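WbbZ protein (Klebsiella pneumoniae subsp. pneumoniae NTUH-K2044, PDB 6X1L) is functionally uncharacterised but probably acts as a polysaccharide pyruvyl transferase, adding pyruvyl groups to sugars of a bacterial surface glycan. Local coordinates at residues 137-140 against 141-144; 208-211 against 212-216; 232-236 against 237-241; 253-256 against 257-261. All coordinates share one frame; numbering follows the deposited sequence.

Interaction 1 of 4, residues 137-140 against 141-144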
loop_
_atom_site.group_PDB
_atom_site.type_symbol
_atom_site.label_atom_id
_atom_site.label_comp_id
_atom_site.label_asym_id
_atom_site.label_seq_id
_atom_site.Cartn_x
_atom_site.Cartn_y
_atom_site.Cartn_z
ATOM N N ASN A 137 25.489 -3.281 31.601
ATOM C CA ASN A 137 26.933 -3.104 31.503
ATOM C C ASN A 137 27.413 -2.844 30.078
ATOM O O ASN A 137 28.606 -2.984 29.795
ATOM C CB ASN A 137 27.680 -4.298 32.107
ATOM C CG ASN A 137 28.762 -3.870 33.071
ATOM O OD1 ASN A 137 28.776 -2.731 33.547
ATOM N ND2 ASN A 137 29.669 -4.783 33.377
ATOM N N TYR A 138 26.518 -2.458 29.172
ATOM C CA TYR A 138 26.955 -1.970 27.874
ATOM C C TYR A 138 27.612 -0.604 28.026
ATOM O O TYR A 138 27.237 0.198 28.884
ATOM C CB TYR A 138 25.773 -1.886 26.899
ATOM C CG TYR A 138 25.430 -3.210 26.273
ATOM C CD1 TYR A 138 24.822 -4.214 27.016
ATOM C CD2 TYR A 138 25.710 -3.457 24.936
ATOM C CE1 TYR A 138 24.503 -5.430 26.446
ATOM C CE2 TYR A 138 25.391 -4.670 24.352
ATOM C CZ TYR A 138 24.788 -5.652 25.112
ATOM O OH TYR A 138 24.476 -6.862 24.536
ATOM N N GLU A 139 28.598 -0.334 27.170
ATOM C CA GLU A 139 29.421 0.856 27.331
ATOM C C GLU A 139 28.973 1.936 26.361
ATOM O O GLU A 139 29.138 1.763 25.144
ATOM C CB GLU A 139 30.892 0.526 27.109
ATOM C CG GLU A 139 31.800 1.736 27.131
ATOM C CD GLU A 139 33.224 1.376 27.493
ATOM O OE1 GLU A 139 33.471 0.195 27.821
ATOM O OE2 GLU A 139 34.093 2.272 27.455
ATOM N N PRO A 140 28.427 3.054 26.845
ATOM C CA PRO A 140 27.968 4.108 25.931
ATOM C C PRO A 140 29.086 4.583 25.019
ATOM O O PRO A 140 30.238 4.715 25.433
ATOM C CB PRO A 140 27.501 5.220 26.878
ATOM C CG PRO A 140 27.162 4.512 28.145
ATOM C CD PRO A 140 28.153 3.387 28.252
ATOM N N ASN A 141 28.727 4.824 23.759
ATOM C CA ASN A 141 29.611 5.273 22.687
ATOM C C ASN A 141 30.619 4.213 22.256
ATOM O O ASN A 141 31.557 4.530 21.510
ATOM C CB ASN A 141 30.333 6.575 23.048
ATOM C CG ASN A 141 29.418 7.782 22.958
ATOM O OD1 ASN A 141 28.444 7.780 22.201
ATOM N ND2 ASN A 141 29.724 8.817 23.727
ATOM N N LYS A 142 30.436 2.957 22.670
ATOM C CA LYS A 142 31.259 1.858 22.180
ATOM C C LYS A 142 30.394 0.738 21.610
ATOM O O LYS A 142 30.565 0.343 20.452
ATOM C CB LYS A 142 32.167 1.320 23.290
ATOM C CG LYS A 142 32.982 0.112 22.858
ATOM C CD LYS A 142 34.120 -0.177 23.816
ATOM C CE LYS A 142 35.008 -1.292 23.284
ATOM N NZ LYS A 142 36.266 -1.415 24.072
ATOM N N ASN A 143 29.463 0.212 22.409
ATOM C CA ASN A 143 28.550 -0.815 21.924
ATOM C C ASN A 143 27.093 -0.512 22.259
ATOM O O ASN A 143 26.231 -1.370 22.041
ATOM C CB ASN A 143 28.938 -2.199 22.464
ATOM C CG ASN A 143 29.024 -2.234 23.973
ATOM O OD1 ASN A 143 28.856 -1.213 24.639
ATOM N ND2 ASN A 143 29.280 -3.415 24.524
ATOM N N VAL A 144 26.791 0.673 22.785
ATOM C CA VAL A 144 25.411 1.131 22.918
ATOM C C VAL A 144 25.378 2.625 22.620
ATOM O O VAL A 144 26.244 3.377 23.080
ATOM C CB VAL A 144 24.809 0.818 24.305
ATOM C CG1 VAL A 144 25.592 1.496 25.428
ATOM C CG2 VAL A 144 23.337 1.214 24.346
#

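Interaction 2 of 4, residues 208-211 against 212-216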
loop_
_atom_site.group_PDB
_atom_site.type_symbol
_atom_site.label_atom_id
_atom_site.label_comp_id
_atom_site.label_asym_id
_atom_site.label_seq_id
_atom_site.Cartn_x
_atom_site.Cartn_y
_atom_site.Cartn_z
ATOM N N ASN A 208 7.010 2.553 -1.713
ATOM C CA ASN A 208 5.678 2.825 -2.249
ATOM C C ASN A 208 4.597 2.639 -1.189
ATOM O O ASN A 208 3.622 3.399 -1.163
ATOM C CB ASN A 208 5.426 1.953 -3.475
ATOM C CG ASN A 208 6.188 2.443 -4.685
ATOM O OD1 ASN A 208 6.310 3.648 -4.906
ATOM N ND2 ASN A 208 6.715 1.518 -5.468
ATOM N N SER A 209 4.759 1.662 -0.291
ATOM C CA SER A 209 3.864 1.587 0.860
ATOM C C SER A 209 3.945 2.854 1.700
ATOM O O SER A 209 2.928 3.338 2.211
ATOM C CB SER A 209 4.192 0.365 1.714
ATOM O OG SER A 209 3.468 0.403 2.934
ATOM N N THR A 210 5.150 3.407 1.854
ATOM C CA THR A 210 5.298 4.635 2.625
ATOM C C THR A 210 4.671 5.820 1.897
ATOM O O THR A 210 4.096 6.715 2.530
ATOM C CB THR A 210 6.783 4.883 2.921
ATOM O OG1 THR A 210 7.320 3.752 3.622
ATOM C CG2 THR A 210 6.963 6.116 3.772
ATOM N N ARG A 211 4.764 5.840 0.566
ATOM C CA ARG A 211 4.054 6.857 -0.204
ATOM C C ARG A 211 2.555 6.792 0.054
ATOM O O ARG A 211 1.907 7.830 0.243
ATOM C CB ARG A 211 4.355 6.696 -1.694
ATOM C CG ARG A 211 5.753 7.151 -2.074
ATOM C CD ARG A 211 5.992 7.149 -3.581
ATOM N NE ARG A 211 7.339 7.631 -3.884
ATOM C CZ ARG A 211 8.386 6.844 -4.118
ATOM N NH1 ARG A 211 8.247 5.524 -4.109
ATOM N NH2 ARG A 211 9.574 7.377 -4.367
ATOM N N CYS A 212 1.991 5.579 0.085
ATOM C CA CYS A 212 0.565 5.418 0.363
ATOM C C CYS A 212 0.178 6.077 1.680
ATOM O O CYS A 212 -0.762 6.878 1.735
ATOM C CB CYS A 212 0.200 3.935 0.388
ATOM S SG CYS A 212 0.161 3.144 -1.232
HETATM N N MSE A 213 0.889 5.751 2.756
HETATM C CA MSE A 213 0.568 6.313 4.061
HETATM C C MSE A 213 0.682 7.831 4.036
HETATM O O MSE A 213 -0.173 8.540 4.569
HETATM C CB MSE A 213 1.492 5.743 5.144
HETATM C CG MSE A 213 1.396 4.229 5.331
HETATM SE SE MSE A 213 2.672 3.682 6.736
HETATM C CE MSE A 213 1.647 4.246 8.288
ATOM N N ILE A 214 1.751 8.320 3.405
ATOM C CA ILE A 214 1.960 9.761 3.296
ATOM C C ILE A 214 0.869 10.404 2.444
ATOM O O ILE A 214 0.324 11.455 2.808
ATOM C CB ILE A 214 3.366 10.053 2.742
ATOM C CG1 ILE A 214 4.427 9.741 3.802
ATOM C CG2 ILE A 214 3.472 11.500 2.266
ATOM C CD1 ILE A 214 5.840 10.006 3.347
ATOM N N ASN A 215 0.533 9.792 1.298
ATOM C CA ASN A 215 -0.555 10.315 0.470
ATOM C C ASN A 215 -1.832 10.471 1.278
ATOM O O ASN A 215 -2.540 11.477 1.151
ATOM C CB ASN A 215 -0.823 9.397 -0.724
ATOM C CG ASN A 215 0.300 9.397 -1.734
ATOM O OD1 ASN A 215 1.108 10.324 -1.797
ATOM N ND2 ASN A 215 0.348 8.352 -2.542
ATOM N N PHE A 216 -2.150 9.473 2.105
ATOM C CA PHE A 216 -3.356 9.537 2.921
ATOM C C PHE A 216 -3.306 10.727 3.867
ATOM O O PHE A 216 -4.264 11.504 3.961
ATOM C CB PHE A 216 -3.522 8.232 3.700
ATOM C CG PHE A 216 -4.670 8.246 4.666
ATOM C CD1 PHE A 216 -5.960 7.969 4.231
ATOM C CD2 PHE A 216 -4.466 8.543 6.007
ATOM C CE1 PHE A 216 -7.024 7.983 5.111
ATOM C CE2 PHE A 216 -5.530 8.562 6.895
ATOM C CZ PHE A 216 -6.810 8.279 6.445
#

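Interaction 3 of 4, residues 232-236 against 237-241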
loop_
_atom_site.group_PDB
_atom_site.type_symbol
_atom_site.label_atom_id
_atom_site.label_comp_id
_atom_site.label_asym_id
_atom_site.label_seq_id
_atom_site.Cartn_x
_atom_site.Cartn_y
_atom_site.Cartn_z
ATOM N N ILE A 232 4.892 9.913 13.557
ATOM C CA ILE A 232 6.150 10.423 13.019
ATOM C C ILE A 232 5.939 11.018 11.629
ATOM O O ILE A 232 6.376 12.139 11.345
ATOM C CB ILE A 232 7.220 9.315 13.013
ATOM C CG1 ILE A 232 7.726 9.062 14.441
ATOM C CG2 ILE A 232 8.375 9.694 12.101
ATOM C CD1 ILE A 232 8.672 7.896 14.552
ATOM N N LEU A 233 5.260 10.280 10.745
ATOM C CA LEU A 233 5.019 10.775 9.391
ATOM C C LEU A 233 4.259 12.094 9.416
ATOM O O LEU A 233 4.647 13.062 8.753
ATOM C CB LEU A 233 4.249 9.738 8.576
ATOM C CG LEU A 233 4.989 8.513 8.043
ATOM C CD1 LEU A 233 4.020 7.646 7.254
ATOM C CD2 LEU A 233 6.175 8.927 7.182
ATOM N N ALA A 234 3.169 12.150 10.184
ATOM C CA ALA A 234 2.404 13.386 10.282
ATOM C C ALA A 234 3.236 14.518 10.871
ATOM O O ALA A 234 3.064 15.678 10.480
ATOM C CB ALA A 234 1.143 13.154 11.111
ATOM N N SER A 235 4.144 14.203 11.803
ATOM C CA SER A 235 5.028 15.226 12.356
ATOM C C SER A 235 5.989 15.753 11.300
ATOM O O SER A 235 6.234 16.962 11.224
ATOM C CB SER A 235 5.809 14.669 13.551
ATOM O OG SER A 235 4.947 14.366 14.631
ATOM N N LEU A 236 6.561 14.856 10.489
ATOM C CA LEU A 236 7.384 15.290 9.364
ATOM C C LEU A 236 6.597 16.173 8.402
ATOM O O LEU A 236 7.156 17.107 7.814
ATOM C CB LEU A 236 7.942 14.077 8.619
ATOM C CG LEU A 236 8.852 13.133 9.405
ATOM C CD1 LEU A 236 9.355 12.014 8.509
ATOM C CD2 LEU A 236 10.014 13.903 10.009
ATOM N N LEU A 237 5.306 15.897 8.234
ATOM C CA LEU A 237 4.455 16.686 7.352
ATOM C C LEU A 237 4.040 18.019 7.959
ATOM O O LEU A 237 3.350 18.796 7.293
ATOM C CB LEU A 237 3.208 15.880 6.977
ATOM C CG LEU A 237 3.453 14.592 6.189
ATOM C CD1 LEU A 237 2.171 13.785 6.064
ATOM C CD2 LEU A 237 4.023 14.910 4.818
ATOM N N GLY A 238 4.441 18.306 9.196
ATOM C CA GLY A 238 4.034 19.541 9.834
ATOM C C GLY A 238 2.582 19.587 10.244
ATOM O O GLY A 238 2.033 20.676 10.426
ATOM N N LYS A 239 1.940 18.434 10.392
ATOM C CA LYS A 239 0.529 18.397 10.740
ATOM C C LYS A 239 0.333 18.652 12.228
ATOM O O LYS A 239 1.263 18.564 13.034
ATOM C CB LYS A 239 -0.085 17.046 10.376
ATOM C CG LYS A 239 0.111 16.633 8.932
ATOM C CD LYS A 239 -0.616 17.574 7.990
ATOM C CE LYS A 239 -0.578 17.053 6.561
ATOM N NZ LYS A 239 -1.199 18.026 5.627
ATOM N N GLU A 240 -0.907 18.975 12.585
ATOM C CA GLU A 240 -1.335 18.988 13.977
ATOM C C GLU A 240 -1.622 17.548 14.389
ATOM O O GLU A 240 -2.512 16.901 13.825
ATOM C CB GLU A 240 -2.561 19.879 14.140
ATOM C CG GLU A 240 -3.103 19.951 15.546
ATOM C CD GLU A 240 -4.259 20.918 15.660
ATOM O OE1 GLU A 240 -4.395 21.784 14.769
ATOM O OE2 GLU A 240 -5.033 20.808 16.633
ATOM N N VAL A 241 -0.865 17.035 15.358
ATOM C CA VAL A 241 -0.854 15.612 15.679
ATOM C C VAL A 241 -1.217 15.419 17.144
ATOM O O VAL A 241 -0.615 16.042 18.027
ATOM C CB VAL A 241 0.514 14.979 15.377
ATOM C CG1 VAL A 241 0.484 13.482 15.658
ATOM C CG2 VAL A 241 0.916 15.260 13.942
#

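Interaction 4 of 4, residues 253-256 against 257-261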
loop_
_atom_site.group_PDB
_atom_site.type_symbol
_atom_site.label_atom_id
_atom_site.label_comp_id
_atom_site.label_asym_id
_atom_site.label_seq_id
_atom_site.Cartn_x
_atom_site.Cartn_y
_atom_site.Cartn_z
ATOM N N ALA A 253 7.964 7.037 25.090
ATOM C CA ALA A 253 9.415 7.196 25.149
ATOM C C ALA A 253 9.967 7.802 23.863
ATOM O O ALA A 253 10.889 8.623 23.906
ATOM C CB ALA A 253 10.085 5.854 25.443
ATOM N N VAL A 254 9.427 7.410 22.708
ATOM C CA VAL A 254 9.892 8.007 21.459
ATOM C C VAL A 254 9.457 9.467 21.380
ATOM O O VAL A 254 10.197 10.325 20.881
ATOM C CB VAL A 254 9.396 7.193 20.249
ATOM C CG1 VAL A 254 9.778 7.880 18.948
ATOM C CG2 VAL A 254 9.969 5.780 20.283
ATOM N N TYR A 255 8.259 9.775 21.885
ATOM C CA TYR A 255 7.780 11.152 21.884
ATOM C C TYR A 255 8.689 12.053 22.709
ATOM O O TYR A 255 9.059 13.149 22.273
ATOM C CB TYR A 255 6.348 11.219 22.421
ATOM C CG TYR A 255 5.882 12.638 22.658
ATOM C CD1 TYR A 255 5.366 13.403 21.616
ATOM C CD2 TYR A 255 5.971 13.220 23.915
ATOM C CE1 TYR A 255 4.946 14.706 21.826
ATOM C CE2 TYR A 255 5.556 14.520 24.133
ATOM C CZ TYR A 255 5.043 15.258 23.085
ATOM O OH TYR A 255 4.625 16.553 23.297
ATOM N N ASN A 256 9.043 11.613 23.920
ATOM C CA ASN A 256 9.861 12.443 24.799
ATOM C C ASN A 256 11.247 12.688 24.219
ATOM O O ASN A 256 11.815 13.766 24.415
ATOM C CB ASN A 256 9.969 11.800 26.184
ATOM C CG ASN A 256 8.675 11.888 26.971
ATOM O OD1 ASN A 256 7.916 12.848 26.836
ATOM N ND2 ASN A 256 8.416 10.884 27.800
ATOM N N TYR A 257 11.798 11.720 23.486
ATOM C CA TYR A 257 13.150 11.869 22.961
ATOM C C TYR A 257 13.202 12.618 21.633
ATOM O O TYR A 257 14.131 13.403 21.408
ATOM C CB TYR A 257 13.811 10.498 22.791
ATOM C CG TYR A 257 15.252 10.597 22.342
ATOM C CD1 TYR A 257 16.245 11.039 23.216
ATOM C CD2 TYR A 257 15.620 10.262 21.049
ATOM C CE1 TYR A 257 17.563 11.139 22.807
ATOM C CE2 TYR A 257 16.936 10.358 20.632
ATOM C CZ TYR A 257 17.902 10.796 21.514
ATOM O OH TYR A 257 19.209 10.890 21.098
ATOM N N SER A 258 12.226 12.401 20.750
ATOM C CA SER A 258 12.327 12.845 19.366
ATOM C C SER A 258 11.272 13.855 18.938
ATOM O O SER A 258 11.554 14.676 18.063
ATOM C CB SER A 258 12.253 11.639 18.418
ATOM O OG SER A 258 13.363 10.778 18.597
ATOM N N LEU A 259 10.069 13.815 19.507
ATOM C CA LEU A 259 8.986 14.674 19.047
ATOM C C LEU A 259 8.759 15.891 19.927
ATOM O O LEU A 259 8.312 16.927 19.426
ATOM C CB LEU A 259 7.683 13.873 18.943
ATOM C CG LEU A 259 7.689 12.758 17.896
ATOM C CD1 LEU A 259 6.411 11.932 17.970
ATOM C CD2 LEU A 259 7.877 13.331 16.497
ATOM N N PHE A 260 9.055 15.792 21.221
ATOM C CA PHE A 260 8.897 16.926 22.122
ATOM C C PHE A 260 9.761 18.098 21.672
ATOM O O PHE A 260 10.945 17.930 21.362
ATOM C CB PHE A 260 9.266 16.516 23.547
ATOM C CG PHE A 260 9.173 17.634 24.539
ATOM C CD1 PHE A 260 7.964 17.942 25.139
ATOM C CD2 PHE A 260 10.293 18.383 24.871
ATOM C CE1 PHE A 260 7.872 18.973 26.051
ATOM C CE2 PHE A 260 10.205 19.416 25.779
ATOM C CZ PHE A 260 8.993 19.711 26.371
ATOM N N ASN A 261 9.154 19.287 21.625
ATOM C CA ASN A 261 9.826 20.545 21.305
ATOM C C ASN A 261 10.322 20.610 19.862
ATOM O O ASN A 261 10.212 21.658 19.218
ATOM C CB ASN A 261 10.988 20.798 22.272
#

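Interaction 1 of 4, residues 137-140 against 141-144
Glu139 and Lys142 close a type II beta turn, with Pro140 and Asn141 at its two corners, in the loop between helix 127-135 and strand 144-146, at one edge of the six-stranded parallel sheet. Lys142 N donates to Glu139 O over 3.0 Å. Proline suits the first corner because its ring fixes phi near the required value, and asparagine suits the second because it tolerates the positive phi found there (69°). Glu139 O also accepts Asn143 N at 3.2 Å, so one carbonyl serves two donors. Asn143 returns a bond with its side chain: OD1 takes the amide of Glu139 at 2.7 Å, which arrives in the carbonyl plane on a lone pair. This is possible because chi1 of 55° sets CG between the backbone N and the carbonyl carbon, folding the amide back toward Glu139. The backbone of Asn143 is bonded further to Val122 of the neighbouring strand. Asn141 N is answered by Val144 O, which also receives a CA-H contact from Pro140. Two polar ends look outside the turn, Tyr138 OH to Phe113 O and Asn141 OD1 to Lys10 NZ. On the buried side, Tyr138 and Val144 pack on Ile133, with Tyr138 CB 3.7 Å from Val144 CG1. Tyr138 CD2 lies 3.6 Å from Asn143 ND2, the ring and amide planes 37° apart.

Interaction 2 of 4, residues 208-211 against 212-216
Asn208 to Phe216 form about two and a half turns of alpha helix 203-218, and four successive i to i+4 bonds join the halves. Cys212 N reaches Asn208 O at 3.0 Å and Met213 N reaches Ser209 O at 3.2 Å. Ile214 N follows on Thr210 O at 3.0 Å, and Asn215 N on Arg211 O, short at 2.6 Å. Small Ser209 and Thr210, together with Met213 (selenomethionine), let the helix lie close against helix 33-48, and Thr210 OG1 bonds to Ala206 O, a turn back, and to Ser40 OG of that neighbouring helix. Ile214 CD1 reaches along the helix to Thr210 CG2 at 4.1 Å, a branched apolar side chain suited to a buried flank. Another flank meets the second subunit, where Asn208 packs on Arg211 of that subunit and Arg211 on its Asn208. Within the chain, the arginine is extended from CG to NE, and the turn about its last torsion brings NH1 to Asn208, while NH2 holds Lys158 O. Arg211 NH1 donates to Asn208 OD1 at 2.8 Å from above the carbonyl plane, 48° out of it.

Interaction 3 of 4, residues 232-236 against 237-241
Lys239 lies back against Ala234, where helix 228-236 ends in a Schellman motif. Its amide makes the 6→1 bond of that motif, Lys239 N to Ala234 O at 3.0 Å. Gly238 N makes the 5→2 bond to Ser235 O, also 3.0 Å, approaching from well above the carbonyl plane. Glycine suits position 238 because its phi is positive (72°), a conformation that a side chain disfavours.

The lysine side chain can be followed outward. CB sits 3.4 Å from Ala234 O and 4.1 Å from Ala234 CB, the contact between the residues on either side of the cap that a Schellman ending brings together. CG remains beside the same oxygen at 3.5 Å. Beyond it the chain bends, chi2 being -65°, and then runs straight through CD and CE away from the helix; the side chain also touches Val165. NZ ends on two backbone carbonyls, Glu218 O and Tyr220 O, so the ammonium ties the cap to the link between helix 203-218 and strand 220-225. The length of lysine is what lets one residue serve both places.

After the cap the chain turns back as a strand, and Val241 CG2 packs 3.5 Å from Ala234 CB. A methyl side chain at 234 allows this close approach, and a branched one at 241 suits the strand. Leu237 CG rests 3.2 Å from Leu233 O, while Ser235 OG bonds to Thr266 OG1 and Ala231 O. The whole is the helix-to-strand return of a beta-alpha-beta unit, strand 220-225, helix 228-236 and strand 240-243, in the four-stranded parallel sheet.

Interaction 4 of 4, residues 253-256 against 257-261
Tyr255 receives Leu259 and Phe260 at the end of helix 250-259, where the regular spiral widens into a pi-type turn. Its carbonyl oxygen accepts two amides, Leu259 N at 3.0 Å and Phe260 N at 2.8 Å; the second is the i to i+5 bond of the wide turn. One residue earlier the bonding is the ordinary i to i+4 kind, with Ser258 N on Val254 O at 2.9 Å.

The side chains fit this widening. Tyr255 has CG anti to the backbone N (chi1 171°), which sends its ring along the helix toward the residues that follow. Leu259 crosses the tyrosine at about a right angle, with CB 3.6 Å from Tyr255 CD1. Phe260 CB lies over one face of the tyrosine ring, 4.3 Å from CE2. From there chi1 of 178° carries the phenyl group outward, and Tyr255 OH comes to its edge, near the ring plane, 4.1 Å from Phe260 CD1. The two aromatic side chains therefore meet through a methylene and an edge instead of stacking on each other. The tyrosine ring also meets Phe268 of the last strand, a broad flat group being suited to touch several neighbours at once.

Ser258 is buried, and its OG bonds to Asp148 OD1. Tyr257 carries its ring the other way, toward Asn127 and Asp148. Chemically, the backbone bonds, among them the two on Tyr255 O, supply the polar part, whereas the tyrosine ring meets Leu259 and Phe260 through apolar contact, probably held by burial and van der Waals packing.

Interactions 2, 3 and 4 form a connected series around the four-stranded parallel sheet. Interaction 2 touches interaction 3 where Met213 CB packs 3.8 Å from Leu233 CD1, and interaction 3 touches interaction 4 where Ser235 OG lies 3.6 Å from Leu259 CD2. Their centres are about 13 Å apart in each case. Interaction 1 belongs to the six-stranded sheet; its nearest atoms are about 10 Å from interaction 4 and about 26 Å from interaction 2, on the far side of the chain's centre. Two separate parallel sheets flanked by helices are consistent with the GT-B clan. No ligand or assigned catalytic residue marks an active site, so the contacts are best read as parts of the fold.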